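Local coordinates for mercuric reductase (Metallosphaera sedula, PDB 4YWO) that is a homodimeric FAD-containing mercuric reductase that reduces Hg(II) to elemental mercury, probably with NADPH as the electron donor, at the interface of chains A and B. Numbering follows the deposited sequence. Chains: chain A/B, Mercuric reductase.

Contact 1: the interface of chains A and B. Residues chain A 73, 382-385; chain B 63, 66, 70.
This is a homodimer interface in which B:Arg63 and B:Tyr66, one turn apart on helix 58-78, meet the segment that runs from A:Ile383 to A:Asn385, helping to hold the two subunits together. B:Arg63 leaves its helix with CG anti to the backbone N (chi1 173°) and then bends at chi2, which brings its guanidinium up to the end of helix 379-383. There NH1 donates to two oxygens of chain A. It bonds to the main-chain A:Ile383 O at 2.7 Å, with that oxygen at the edge of the guanidinium and nearly in its plane. It also bonds to the side-chain amide oxygen A:Asn385 OD1 at 3.0 Å. This second bond is more bent, with NH1 standing above the amide plane and the two flat groups turned 65° apart.

B:Tyr66 offers a ring face to the backbone of A:Ile384, whose CA sits 3.7 Å from the ring centroid as a CH-pi contact. The methyl A:Ile384 CG2 adds to this packing, 3.7 Å from B:Tyr66 CD1. At the ring's edge, the phenolic OH meets water 1 at 2.6 Å. The same water is 2.8 Å from the amide nitrogen A:Asn385 ND2, and it also reaches the side-chain amine A:Lys73 NZ, so the amide of A:Asn385 serves B:Arg63 with its oxygen and the water with its nitrogen. Farther along, the aliphatic part of A:Lys73 packs by CE against B:Ile70 CG2 at 3.7 Å, bringing the two copies of helix 58-78 together. Since this helix starts at B:Cys58, a partner in the redox-active disulfide, the contact probably helps to steady the active-site scaffold as well as the dimer.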
# COMPACT_ATOMS: atom_id res chain seq x y z
N LYS A 73 12.52 15.34 -3.53
CA LYS A 73 11.71 15.39 -4.78
C LYS A 73 11.69 16.77 -5.33
O LYS A 73 11.78 16.96 -6.57
CB LYS A 73 10.36 14.70 -4.68
CG LYS A 73 9.78 14.44 -6.07
CD LYS A 73 10.61 13.39 -6.80
CE LYS A 73 10.12 13.08 -8.17
NZ LYS A 73 11.16 12.21 -8.76
N GLU A 382 7.31 1.39 -13.24
CA GLU A 382 7.73 2.11 -14.43
C GLU A 382 7.08 3.48 -14.56
O GLU A 382 7.74 4.53 -14.84
CB GLU A 382 7.45 1.18 -15.65
CG GLU A 382 8.11 -0.20 -15.58
CD GLU A 382 7.66 -1.27 -16.61
OE1 GLU A 382 7.50 -0.85 -17.78
OE2 GLU A 382 7.44 -2.49 -16.23
N ILE A 383 5.79 3.54 -14.27
CA ILE A 383 5.01 4.78 -14.38
C ILE A 383 5.50 5.89 -13.43
O ILE A 383 5.60 7.06 -13.81
CB ILE A 383 3.50 4.49 -14.16
CG1 ILE A 383 2.93 3.68 -15.32
CG2 ILE A 383 2.66 5.79 -13.94
CD1 ILE A 383 1.58 3.07 -15.03
N ILE A 384 5.94 5.48 -12.23
CA ILE A 384 6.38 6.45 -11.21
C ILE A 384 7.88 6.54 -11.07
O ILE A 384 8.35 7.05 -10.05
CB ILE A 384 5.67 6.15 -9.85
CG1 ILE A 384 6.17 4.85 -9.19
CG2 ILE A 384 4.16 6.18 -9.95
CD1 ILE A 384 5.64 4.47 -7.82
N ASN A 385 8.60 6.02 -12.03
CA ASN A 385 10.06 6.13 -12.06
C ASN A 385 10.71 5.54 -10.81
O ASN A 385 11.57 6.18 -10.16
CB ASN A 385 10.46 7.63 -12.23
CG ASN A 385 10.21 8.13 -13.63
OD1 ASN A 385 9.91 7.35 -14.53
ND2 ASN A 385 10.34 9.46 -13.83
N ARG B 63 0.51 8.04 -15.66
CA ARG B 63 1.76 8.76 -15.82
C ARG B 63 1.55 10.25 -15.69
O ARG B 63 2.33 10.95 -15.02
CB ARG B 63 2.43 8.41 -17.16
CG ARG B 63 3.66 9.24 -17.48
CD ARG B 63 4.80 8.92 -16.48
NE ARG B 63 6.02 9.46 -16.99
CZ ARG B 63 7.17 9.34 -16.37
NH1 ARG B 63 7.27 8.68 -15.22
NH2 ARG B 63 8.23 9.98 -16.89
N TYR B 66 1.00 11.29 -12.13
CA TYR B 66 2.29 11.22 -11.38
C TYR B 66 3.08 12.51 -11.59
O TYR B 66 3.53 13.16 -10.63
CB TYR B 66 3.07 9.98 -11.75
CG TYR B 66 4.50 10.04 -11.27
CD1 TYR B 66 4.77 9.84 -9.97
CD2 TYR B 66 5.55 10.29 -12.17
CE1 TYR B 66 6.10 9.90 -9.56
CE2 TYR B 66 6.85 10.36 -11.75
CZ TYR B 66 7.09 10.23 -10.45
OH TYR B 66 8.46 10.29 -10.09
N ILE B 70 4.13 15.30 -8.66
CA ILE B 70 5.50 15.65 -8.21
C ILE B 70 5.74 17.15 -8.39
O ILE B 70 6.38 17.77 -7.58
CB ILE B 70 6.61 14.82 -8.85
CG1 ILE B 70 6.69 15.00 -10.36
CG2 ILE B 70 6.41 13.34 -8.52
CD1 ILE B 70 7.76 14.20 -11.05
O HOH W 1 10.42 11.16 -11.64

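Contact 2: the interface of chains A and B. Residues chain A 380, 438-441; chain B 346, 411-412.
B:Glu412 reaches out of the 3-10 helix 410-412 to the loop of chain A that leads into helix 442-449, and its carboxylate meets the backbone N-H groups of A:Ile440 and A:Ala441. From CB the chain goes on to CG, anti to the carbonyl carbon, and then bends at chi2 (-63°), turning the carboxylate toward the loop. The carboxylate carbon CD packs against A:Ile440 CB at 3.8 Å. Beyond it, each oxygen takes a different N-H on its syn lone pair: OE2 accepts from A:Ile440 N at 2.8 Å, and OE1 from A:Ala441 N, also at 2.8 Å. Two bonds in this pincer arrangement should limit rotation of the carboxylate about CG-CD. Because the donors lie just ahead of helix 442-449, the carboxylate acts much like an N-terminal cap supplied by the other subunit, and the helix end would probably stabilise its negative charge.

OE2 has a further partner in water 2, 2.6 Å away, which connects it to the side-chain nitrogen A:Lys380 NZ. That lysine bends at chi2 and again at chi4 (-67°), and the last turn puts NZ where it also donates to A:Pro438 O at 2.9 Å, the carbonyl of a proline that follows a cis peptide bond. Lysine and glutamate are thus linked through water rather than by direct contact, though their opposite charges may still attract. B:Phe346 approaches A:Lys380 from the opposite direction and brings the end of its ring beside both lysine and proline. Next to it, the methyl A:Thr439 CG2 rests against B:Ala411 CB, 3.9 Å away.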
# COMPACT_ATOMS: atom_id res chain seq x y z
N LYS A 380 3.34 -0.17 -12.48
CA LYS A 380 3.27 1.06 -11.74
C LYS A 380 4.67 1.60 -11.40
O LYS A 380 4.91 2.78 -11.35
CB LYS A 380 2.43 0.87 -10.43
CG LYS A 380 2.20 2.17 -9.68
CD LYS A 380 1.51 3.22 -10.58
CE LYS A 380 0.84 4.41 -9.93
NZ LYS A 380 -0.35 3.99 -9.14
N PRO A 438 -2.95 0.22 -12.20
CA PRO A 438 -1.56 -0.24 -11.95
C PRO A 438 -1.24 0.20 -10.51
O PRO A 438 -1.31 1.43 -10.17
CB PRO A 438 -0.77 0.54 -12.97
CG PRO A 438 -1.57 1.80 -13.19
CD PRO A 438 -2.99 1.56 -12.76
N THR A 439 -0.86 -0.75 -9.68
CA THR A 439 -0.39 -0.52 -8.30
C THR A 439 0.89 -1.23 -8.09
O THR A 439 1.19 -2.23 -8.76
CB THR A 439 -1.43 -0.95 -7.24
OG1 THR A 439 -1.79 -2.36 -7.35
CG2 THR A 439 -2.68 -0.06 -7.34
N ILE A 440 1.64 -0.80 -7.09
CA ILE A 440 2.82 -1.62 -6.65
C ILE A 440 2.38 -2.95 -6.05
O ILE A 440 3.03 -3.96 -6.28
CB ILE A 440 3.71 -0.79 -5.72
CG1 ILE A 440 4.24 0.53 -6.41
CG2 ILE A 440 4.90 -1.66 -5.21
CD1 ILE A 440 5.17 0.27 -7.55
N ALA A 441 1.27 -2.95 -5.35
CA ALA A 441 0.76 -4.15 -4.69
C ALA A 441 0.46 -5.30 -5.62
O ALA A 441 0.50 -6.49 -5.22
CB ALA A 441 -0.40 -3.81 -3.84
N PHE B 346 -7.41 7.41 -9.01
CA PHE B 346 -6.02 7.72 -8.73
C PHE B 346 -5.74 9.24 -8.65
O PHE B 346 -4.64 9.67 -8.93
CB PHE B 346 -5.12 7.07 -9.77
CG PHE B 346 -4.99 5.58 -9.66
CD1 PHE B 346 -4.02 5.02 -8.78
CD2 PHE B 346 -5.73 4.70 -10.41
CE1 PHE B 346 -3.90 3.64 -8.64
CE2 PHE B 346 -5.54 3.32 -10.27
CZ PHE B 346 -4.59 2.83 -9.42
N ALA B 411 -4.80 3.11 -2.67
CA ALA B 411 -4.78 2.09 -3.69
C ALA B 411 -3.89 0.89 -3.35
O ALA B 411 -4.23 -0.24 -3.77
CB ALA B 411 -4.26 2.67 -4.98
N GLU B 412 -2.88 1.09 -2.51
CA GLU B 412 -1.87 0.07 -2.19
C GLU B 412 -2.38 -0.88 -1.13
O GLU B 412 -1.78 -1.94 -0.96
CB GLU B 412 -0.52 0.68 -1.81
CG GLU B 412 0.14 1.46 -2.92
CD GLU B 412 0.52 0.63 -4.18
OE1 GLU B 412 0.45 -0.62 -4.02
OE2 GLU B 412 0.74 1.19 -5.31
O HOH W 2 -0.52 3.04 -6.55

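About 12 Å separates the C-alpha centres of contact 1 and contact 2, and helix 379-383 of chain A joins them: A:Lys380 serves contact 2, while A:Ile383, its last residue, serves contact 1. On chain B the partners come from distant parts of the sequence, helix 58-78 in contact 1 and the stretches at 346 and 410-412 in contact 2. One short helix is therefore held against two regions of the other subunit. The two-fold repeats both contacts with the chains exchanged. A:Phe437, which directly precedes A:Pro438 of contact 2, binds the partner's FAD, so dimerisation and cofactor binding are probably coupled here.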